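Local coordinates for trimeric intracellular cation channel type 1B.2 (Caenorhabditis elegans, PDB 5EIK), which forms a homotrimeric potassium channel of the endoplasmic reticulum that binds PIP2 and may supply counter-ion current during intracellular calcium release, at residues A[31-36]-A[95-100]; A[38-43]-A[64-69]. One frame throughout, in Å; residues are numbered along the deposited sequence.

Interaction 1: residues A[31-36]-A[95-100]. With CPL (1-palmitoyl-2-linoleoyl-sn-glycero-3-phosphocholine), chain C.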
loop_
_atom_site.group_PDB
_atom_site.type_symbol
_atom_site.label_atom_id
_atom_site.label_comp_id
_atom_site.label_asym_id
_atom_site.label_seq_id
_atom_site.Cartn_x
_atom_site.Cartn_y
_atom_site.Cartn_z
ATOM N N PHE A 31 -5.186 -28.647 8.926
ATOM C CA PHE A 31 -4.190 -27.709 9.393
ATOM C C PHE A 31 -4.599 -26.305 8.934
ATOM O O PHE A 31 -4.402 -25.327 9.656
ATOM C CB PHE A 31 -2.805 -28.104 8.887
ATOM C CG PHE A 31 -2.249 -29.335 9.563
ATOM C CD1 PHE A 31 -2.651 -30.610 9.165
ATOM C CD2 PHE A 31 -1.335 -29.216 10.610
ATOM C CE1 PHE A 31 -2.146 -31.747 9.800
ATOM C CE2 PHE A 31 -0.826 -30.342 11.252
ATOM C CZ PHE A 31 -1.231 -31.612 10.847
ATOM N N ASP A 32 -5.212 -26.220 7.756
ATOM C CA ASP A 32 -5.677 -24.938 7.227
ATOM C C ASP A 32 -6.793 -24.362 8.098
ATOM O O ASP A 32 -6.763 -23.179 8.464
ATOM C CB ASP A 32 -6.182 -25.087 5.784
ATOM C CG ASP A 32 -5.051 -25.289 4.783
ATOM O OD1 ASP A 32 -3.891 -24.985 5.128
ATOM O OD2 ASP A 32 -5.319 -25.732 3.651
ATOM N N ALA A 33 -7.771 -25.201 8.428
ATOM C CA ALA A 33 -8.890 -24.782 9.258
ATOM C C ALA A 33 -8.397 -24.263 10.618
ATOM O O ALA A 33 -8.943 -23.300 11.159
ATOM C CB ALA A 33 -9.863 -25.951 9.449
ATOM N N ALA A 34 -7.366 -24.898 11.165
ATOM C CA ALA A 34 -6.821 -24.471 12.448
ATOM C C ALA A 34 -6.327 -23.034 12.316
ATOM O O ALA A 34 -6.588 -22.193 13.178
ATOM C CB ALA A 34 -5.663 -25.385 12.876
ATOM N N HIS A 35 -5.603 -22.762 11.234
ATOM C CA HIS A 35 -5.097 -21.422 10.981
ATOM C C HIS A 35 -6.275 -20.439 10.802
ATOM O O HIS A 35 -6.279 -19.357 11.390
ATOM C CB HIS A 35 -4.201 -21.428 9.738
ATOM C CG HIS A 35 -3.863 -20.060 9.229
ATOM N ND1 HIS A 35 -3.101 -19.165 9.945
ATOM C CD2 HIS A 35 -4.215 -19.426 8.085
ATOM C CE1 HIS A 35 -2.999 -18.038 9.266
ATOM N NE2 HIS A 35 -3.667 -18.168 8.135
ATOM N N TYR A 36 -7.276 -20.817 10.010
ATOM C CA TYR A 36 -8.434 -19.947 9.804
ATOM C C TYR A 36 -9.148 -19.651 11.119
ATOM O O TYR A 36 -9.499 -18.499 11.392
ATOM C CB TYR A 36 -9.441 -20.566 8.832
ATOM C CG TYR A 36 -8.878 -20.871 7.471
ATOM C CD1 TYR A 36 -7.941 -20.025 6.871
ATOM C CD2 TYR A 36 -9.273 -22.015 6.784
ATOM C CE1 TYR A 36 -7.410 -20.323 5.618
ATOM C CE2 TYR A 36 -8.755 -22.323 5.535
ATOM C CZ TYR A 36 -7.824 -21.478 4.959
ATOM O OH TYR A 36 -7.304 -21.810 3.734
ATOM N N ILE A 95 -10.640 -20.609 -0.116
ATOM C CA ILE A 95 -11.543 -19.510 0.197
ATOM C C ILE A 95 -12.854 -20.024 0.760
ATOM O O ILE A 95 -13.426 -19.420 1.673
ATOM C CB ILE A 95 -11.826 -18.650 -1.046
ATOM C CG1 ILE A 95 -10.511 -18.115 -1.601
ATOM C CG2 ILE A 95 -12.742 -17.496 -0.694
ATOM C CD1 ILE A 95 -9.680 -17.372 -0.578
ATOM N N LEU A 96 -13.336 -21.143 0.228
ATOM C CA LEU A 96 -14.584 -21.700 0.732
ATOM C C LEU A 96 -14.404 -22.161 2.173
ATOM O O LEU A 96 -15.195 -21.800 3.043
ATOM C CB LEU A 96 -15.055 -22.876 -0.115
ATOM C CG LEU A 96 -16.363 -23.466 0.420
ATOM C CD1 LEU A 96 -17.468 -22.418 0.411
ATOM C CD2 LEU A 96 -16.765 -24.623 -0.426
ATOM N N LEU A 97 -13.353 -22.942 2.426
ATOM C CA LEU A 97 -13.089 -23.435 3.775
ATOM C C LEU A 97 -12.914 -22.255 4.735
ATOM O O LEU A 97 -13.409 -22.281 5.864
ATOM C CB LEU A 97 -11.836 -24.327 3.796
ATOM C CG LEU A 97 -11.400 -24.901 5.159
ATOM C CD1 LEU A 97 -12.506 -25.736 5.774
ATOM C CD2 LEU A 97 -10.153 -25.747 4.997
ATOM N N GLY A 98 -12.218 -21.218 4.274
ATOM C CA GLY A 98 -12.001 -20.046 5.097
ATOM C C GLY A 98 -13.290 -19.310 5.416
ATOM O O GLY A 98 -13.500 -18.850 6.541
ATOM N N SER A 99 -14.160 -19.189 4.426
ATOM C CA SER A 99 -15.435 -18.513 4.638
ATOM C C SER A 99 -16.336 -19.321 5.582
ATOM O O SER A 99 -17.067 -18.752 6.405
ATOM C CB SER A 99 -16.140 -18.309 3.303
ATOM O OG SER A 99 -15.272 -17.671 2.392
ATOM N N ILE A 100 -16.279 -20.643 5.469
ATOM C CA ILE A 100 -17.092 -21.499 6.328
ATOM C C ILE A 100 -16.640 -21.368 7.778
ATOM O O ILE A 100 -17.462 -21.221 8.686
ATOM C CB ILE A 100 -17.019 -22.958 5.880
ATOM C CG1 ILE A 100 -17.775 -23.117 4.558
ATOM C CG2 ILE A 100 -17.617 -23.872 6.944
ATOM C CD1 ILE A 100 -17.621 -24.490 3.926
HETATM C C1 CPL C . -24.905 -17.885 4.340
HETATM C C2 CPL C . -24.275 -19.288 4.735
HETATM C C3 CPL C . -22.734 -19.199 4.953
HETATM C C4 CPL C . -24.432 -14.554 6.950
HETATM C C5 CPL C . -25.387 -13.423 7.369
HETATM C C6 CPL C . -25.618 -14.042 9.934
HETATM C C7 CPL C . -25.506 -11.648 9.086
HETATM C C8 CPL C . -26.796 -13.029 8.760
HETATM C C11 CPL C . -20.830 -19.732 3.305
HETATM C C12 CPL C . -20.600 -20.486 1.970
HETATM C C13 CPL C . -21.638 -21.614 1.670
HETATM C C14 CPL C . -21.012 -23.023 1.529
HETATM C C15 CPL C . -21.872 -24.048 0.740
HETATM C C16 CPL C . -21.004 -25.148 0.046
HETATM C C17 CPL C . -20.126 -25.983 0.989
HETATM C C18 CPL C . -20.714 -27.418 1.308
HETATM C C19 CPL C . -20.636 -27.901 2.821
HETATM C C20 CPL C . -19.538 -28.934 3.220
HETATM C C21 CPL C . -18.284 -28.359 3.901
HETATM C C22 CPL C . -18.395 -28.365 5.438
HETATM C C23 CPL C . -17.139 -28.697 6.212
HETATM C C24 CPL C . -17.051 -28.002 7.596
HETATM C C25 CPL C . -15.621 -27.523 7.901
HETATM C C26 CPL C . -15.518 -27.009 9.318
HETATM C C31 CPL C . -25.654 -21.141 6.109
HETATM C C32 CPL C . -25.139 -22.317 5.273
HETATM C C33 CPL C . -25.358 -23.695 5.994
HETATM C C34 CPL C . -26.132 -24.695 5.123
HETATM C C35 CPL C . -25.266 -25.838 4.539
HETATM C C36 CPL C . -25.605 -26.132 3.057
HETATM C C37 CPL C . -25.365 -27.577 2.625
HETATM C C38 CPL C . -26.498 -28.157 1.814
HETATM C C39 CPL C . -26.823 -29.573 2.344
HETATM C C40 CPL C . -28.061 -30.047 2.623
HETATM C C41 CPL C . -29.293 -29.853 1.732
HETATM C C42 CPL C . -29.276 -30.942 0.644
HETATM C C43 CPL C . -29.245 -30.652 -0.685
HETATM C C44 CPL C . -27.999 -30.144 -1.388
HETATM C C45 CPL C . -28.126 -28.737 -1.977
HETATM N N CPL C . -25.342 -13.083 8.829
HETATM O O2 CPL C . -25.003 -19.789 5.934
HETATM O O3 CPL C . -22.209 -19.183 3.585
HETATM O O11 CPL C . -19.869 -19.582 4.132
HETATM O O31 CPL C . -26.597 -21.311 6.916
HETATM O O1P CPL C . -23.655 -15.144 3.332
HETATM O O2P CPL C . -25.888 -14.883 4.464
HETATM O O3P CPL C . -24.323 -16.804 5.207
HETATM O O4P CPL C . -23.733 -14.334 5.694
HETATM P P CPL C . -24.432 -15.295 4.648
#
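The Tyr36 ring, where the first and third transmembrane helices of the TRIC channel cross, lies between two backbone groups. Gly98 CA lies over one face in a CH-pi contact, 4.0 Å from the ring centroid and 19° off the normal, displaced toward the CG and CD2 rim. The opposite face carries Asp32 O from the preceding helical turn, 3.2 Å above the plane. Leu97 CD2 meets the ring at its edge, in the plane, and Leu97 CG comes within 3.7 Å of Tyr36 CE2, the two side chains crossing at about a right angle. The two helices, 30-47 and 92-107, cross at -46° with their segment axes 9.5 Å apart. Leu97 CB points toward helix 30-47, and CG, anti to the backbone N (chi1 178°), comes to the ring edge; CD2 also lies 4.1 Å from Asp32 CB, with Ala33 CB slightly further away. An alanine in place of Tyr36 would probably open a gap beside Leu97 and leave Gly98 CA without an aromatic face to rest on. Toward 95-100 Asp32 offers CB; its carboxylate OD1 is hydrogen-bonded to Gln133 on helix 120-148. Phe71 meets the Tyr36 ring as well, outside the two segments.

Helix 92-107 also borders the bound phosphatidylcholine along its palmitoyl chain. Leu96 CD1 approaches lipid C14 at 3.8 Å, and Ile100 CD1 approaches C21 at 3.9 Å. Ser99 OG, also hydrogen-bonded to Trp63 NE1, donates back into its own helix: it reaches Ile95 O at 2.6 Å, from the face of the carbonyl plane opposite to that used by Ser99 N.

Interaction 2: residues A[38-43]-A[64-69]. With PT5 ([(2R)-1-octadecanoyloxy-3-[oxidanyl-[(1R,2R,3S,4R,5R,6S)-2,3,6-tris(oxidanyl)-4,5-diphosphonooxy-cyclohexyl]oxy-phospho ryl]oxy-propan-2-yl] (8Z)-icosa-5,8,11,14-tetraenoate), chain B.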
loop_
_atom_site.group_PDB
_atom_site.type_symbol
_atom_site.label_atom_id
_atom_site.label_comp_id
_atom_site.label_asym_id
_atom_site.label_seq_id
_atom_site.Cartn_x
_atom_site.Cartn_y
_atom_site.Cartn_z
ATOM N N LEU A 38 -7.979 -19.745 14.254
ATOM C CA LEU A 38 -7.193 -18.840 15.078
ATOM C C LEU A 38 -7.180 -17.421 14.493
ATOM O O LEU A 38 -7.263 -16.432 15.230
ATOM C CB LEU A 38 -5.764 -19.380 15.242
ATOM C CG LEU A 38 -5.670 -20.638 16.127
ATOM C CD1 LEU A 38 -4.246 -21.198 16.153
ATOM C CD2 LEU A 38 -6.114 -20.277 17.531
ATOM N N THR A 39 -7.097 -17.309 13.172
ATOM C CA THR A 39 -7.104 -15.997 12.540
ATOM C C THR A 39 -8.435 -15.280 12.833
ATOM O O THR A 39 -8.449 -14.091 13.172
ATOM C CB THR A 39 -6.913 -16.114 10.998
ATOM O OG1 THR A 39 -5.624 -16.669 10.713
ATOM C CG2 THR A 39 -7.034 -14.754 10.328
ATOM N N CYS A 40 -9.551 -15.996 12.710
ATOM C CA CYS A 40 -10.860 -15.394 12.965
ATOM C C CYS A 40 -11.039 -14.991 14.423
ATOM O O CYS A 40 -11.629 -13.951 14.720
ATOM C CB CYS A 40 -11.982 -16.348 12.560
ATOM S SG CYS A 40 -12.192 -16.513 10.788
ATOM N N LEU A 41 -10.534 -15.819 15.328
ATOM C CA LEU A 41 -10.619 -15.518 16.741
ATOM C C LEU A 41 -9.868 -14.218 16.994
ATOM O O LEU A 41 -10.289 -13.391 17.798
ATOM C CB LEU A 41 -9.998 -16.649 17.568
ATOM C CG LEU A 41 -10.712 -17.997 17.454
ATOM C CD1 LEU A 41 -9.991 -19.047 18.287
ATOM C CD2 LEU A 41 -12.154 -17.838 17.905
ATOM N N SER A 42 -8.753 -14.041 16.297
ATOM C CA SER A 42 -7.946 -12.842 16.459
ATOM C C SER A 42 -8.719 -11.614 15.976
ATOM O O SER A 42 -8.786 -10.593 16.665
ATOM C CB SER A 42 -6.631 -12.996 15.691
ATOM O OG SER A 42 -5.802 -11.864 15.873
ATOM N N VAL A 43 -9.316 -11.709 14.796
ATOM C CA VAL A 43 -10.080 -10.587 14.277
ATOM C C VAL A 43 -11.237 -10.280 15.222
ATOM O O VAL A 43 -11.570 -9.118 15.441
ATOM C CB VAL A 43 -10.644 -10.879 12.872
ATOM C CG1 VAL A 43 -11.603 -9.778 12.459
ATOM C CG2 VAL A 43 -9.503 -10.977 11.865
ATOM N N LEU A 64 -14.581 -9.940 4.921
ATOM C CA LEU A 64 -13.389 -9.435 4.260
ATOM C C LEU A 64 -12.212 -9.314 5.222
ATOM O O LEU A 64 -11.096 -9.712 4.903
ATOM C CB LEU A 64 -13.666 -8.068 3.626
ATOM C CG LEU A 64 -12.452 -7.465 2.917
ATOM C CD1 LEU A 64 -12.033 -8.379 1.786
ATOM C CD2 LEU A 64 -12.780 -6.086 2.394
ATOM N N SER A 65 -12.465 -8.755 6.398
ATOM C CA SER A 65 -11.417 -8.612 7.392
ATOM C C SER A 65 -10.783 -9.967 7.700
ATOM O O SER A 65 -9.571 -10.066 7.867
ATOM C CB SER A 65 -11.985 -8.012 8.677
ATOM O OG SER A 65 -12.540 -6.736 8.431
ATOM N N CYS A 66 -11.596 -11.014 7.767
ATOM C CA CYS A 66 -11.062 -12.331 8.072
ATOM C C CYS A 66 -10.340 -12.983 6.897
ATOM O O CYS A 66 -9.336 -13.668 7.084
ATOM C CB CYS A 66 -12.181 -13.244 8.589
ATOM S SG CYS A 66 -12.697 -12.835 10.276
ATOM N N MET A 67 -10.837 -12.779 5.685
ATOM C CA MET A 67 -10.176 -13.370 4.538
ATOM C C MET A 67 -8.801 -12.718 4.351
ATOM O O MET A 67 -7.813 -13.402 4.068
ATOM C CB MET A 67 -11.020 -13.188 3.274
ATOM C CG MET A 67 -12.323 -13.966 3.278
ATOM S SD MET A 67 -12.133 -15.777 3.485
ATOM C CE MET A 67 -12.327 -15.951 5.289
ATOM N N LEU A 68 -8.732 -11.398 4.525
ATOM C CA LEU A 68 -7.461 -10.703 4.351
ATOM C C LEU A 68 -6.411 -11.211 5.321
ATOM O O LEU A 68 -5.250 -11.386 4.957
ATOM C CB LEU A 68 -7.622 -9.189 4.520
ATOM C CG LEU A 68 -8.412 -8.472 3.424
ATOM C CD1 LEU A 68 -8.092 -6.990 3.469
ATOM C CD2 LEU A 68 -8.053 -9.043 2.059
ATOM N N MET A 69 -6.827 -11.445 6.559
ATOM C CA MET A 69 -5.915 -11.931 7.575
ATOM C C MET A 69 -5.608 -13.414 7.371
ATOM O O MET A 69 -4.488 -13.857 7.594
ATOM C CB MET A 69 -6.515 -11.715 8.964
ATOM C CG MET A 69 -6.515 -10.274 9.419
ATOM S SD MET A 69 -4.838 -9.626 9.578
ATOM C CE MET A 69 -4.309 -10.492 11.040
HETATM O O12 PT5 B . -17.144 2.471 4.167
HETATM P P1 PT5 B . -15.788 2.663 3.508
HETATM O O13 PT5 B . -15.392 1.498 2.282
HETATM O O11 PT5 B . -14.508 2.605 4.532
HETATM O O6 PT5 B . -16.618 6.478 3.376
HETATM O O1 PT5 B . -15.629 4.032 2.736
HETATM C C1 PT5 B . -16.687 4.576 1.938
HETATM C C6 PT5 B . -16.484 6.062 2.015
HETATM C C2 PT5 B . -16.643 4.111 0.434
HETATM O O2 PT5 B . -15.348 4.393 -0.132
HETATM C C3 PT5 B . -17.698 4.893 -0.409
HETATM O O3 PT5 B . -17.533 4.518 -1.770
HETATM C C4 PT5 B . -17.535 6.387 -0.295
HETATM O O4 PT5 B . -18.627 7.027 -0.883
HETATM P P4 PT5 B . -18.436 7.940 -2.221
HETATM O O41 PT5 B . -17.329 9.103 -2.047
HETATM O O42 PT5 B . -19.839 8.633 -2.629
HETATM O O43 PT5 B . -17.976 7.045 -3.341
HETATM C C5 PT5 B . -17.476 6.867 1.168
HETATM O O5 PT5 B . -17.060 8.232 1.155
HETATM P P5 PT5 B . -18.205 9.333 1.548
HETATM O O52 PT5 B . -19.680 8.733 1.561
HETATM O O51 PT5 B . -17.780 10.013 3.026
HETATM O O53 PT5 B . -17.910 10.467 0.365
HETATM C C7 PT5 B . -14.041 1.409 1.749
HETATM C C8 PT5 B . -13.701 -0.090 1.649
HETATM C C9 PT5 B . -12.962 -0.675 2.894
HETATM O O16 PT5 B . -12.862 -0.299 0.447
HETATM C C10 PT5 B . -13.484 -0.864 -0.630
HETATM O O17 PT5 B . -14.196 -0.248 -1.405
HETATM O O18 PT5 B . -11.743 -1.410 2.443
HETATM C C11 PT5 B . -11.124 -2.436 3.231
HETATM O O19 PT5 B . -11.695 -3.138 4.115
HETATM C C12 PT5 B . -13.203 -2.358 -0.793
HETATM C C13 PT5 B . -12.640 -2.847 -2.152
HETATM C C14 PT5 B . -12.473 -4.384 -2.158
HETATM C C15 PT5 B . -11.012 -4.833 -1.984
HETATM C C16 PT5 B . -10.807 -6.360 -2.208
HETATM C C17 PT5 B . -9.771 -7.000 -1.230
HETATM C C18 PT5 B . -8.817 -7.985 -1.911
HETATM C C19 PT5 B . -7.651 -8.240 -1.533
HETATM C C20 PT5 B . -6.295 -7.537 -1.355
HETATM C C21 PT5 B . -5.962 -7.045 0.077
HETATM C C22 PT5 B . -4.752 -6.091 0.117
HETATM C C23 PT5 B . -3.805 -6.375 1.302
HETATM C C24 PT5 B . -2.325 -6.489 0.880
HETATM C C31 PT5 B . -9.642 -2.615 2.889
HETATM C C32 PT5 B . -9.419 -3.521 1.644
HETATM C C33 PT5 B . -7.928 -3.608 1.202
HETATM C C34 PT5 B . -7.520 -2.594 0.104
HETATM C C35 PT5 B . -5.983 -2.511 -0.359
HETATM C C36 PT5 B . -5.112 -1.543 0.101
HETATM C C37 PT5 B . -3.627 -1.913 0.316
HETATM C C38 PT5 B . -2.852 -0.809 -0.202
HETATM C C39 PT5 B . -2.097 0.203 0.537
HETATM C C40 PT5 B . -2.813 1.269 1.304
HETATM C C25 PT5 B . -1.525 -5.203 1.201
HETATM C C26 PT5 B . -0.121 -5.206 0.574
HETATM C C41 PT5 B . -2.796 1.181 2.835
HETATM C C42 PT5 B . -3.696 2.229 3.500
HETATM C C43 PT5 B . -5.121 1.727 3.764
#
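Carbon-to-carbon packing joins Thr39 and Val43 to Met69. Thr39 CG2 presses on Met69 CB at 3.4 Å, closer than usual van der Waals contact, and Val43 CG2 lies 3.9 Å from Met69 CG. Met69 meets the two methyls with CB and CG, the side-chain carbons nearest its backbone; beyond them the chain bends at chi2 and chi3. The other methyl of Val43, CG1, touches Ser65 CB.

Sulfur contacts sit alongside. Cys40 SG and Cys66 SG are 3.7 Å apart, touching but much too far for a disulfide, and Cys66 SG also packs 3.8 Å from Val43 CB. Trp102 of helix 92-107 touches both cysteines.

Here the first transmembrane helix meets the opening part of the discontinuous second one, helix 59-70. The segment axes cross at 131°, nearer antiparallel than parallel, and approach to 9.2 Å.

No hydrogen bond crosses between the segments; the hydroxyls of Thr39 and Ser65 bond within their own helices. Thr39 OG1, anti to the carbonyl carbon (chi1 -64°), pairs with His35 O, and Ser65 OG with Ser61 O.

Lipid contacts occupy another side of helix 59-70. Leu68 CD2 meets C21 of the PIP2 molecule at 3.5 Å, and Leu64 CD2 lies 3.6 Å from its ester carbonyl oxygen O19. Lys130 and Arg134 of the second subunit hydrogen-bond to the same lipid.

In the fold
Helix 30-47 serves both contacts, meeting helix 92-107 through 31-36 and helix 59-70 through 38-43. The two centres are about 10 Å apart, and the partner helices also touch each other: Met67 CE packs 3.4 Å from Gly98 O and 3.8 Å from Ser99 N, which closes a three-helix cluster. Lipids border different sides of it, phosphatidylcholine beside 95-100 in interaction 1 and PIP2 beside 64-69 in interaction 2. Helix 30-47 also lies near the PIP2-binding residue Lys130 of its own chain, whose side chain is about 5 Å from that of Thr39 and about 9 Å from that of Asp32.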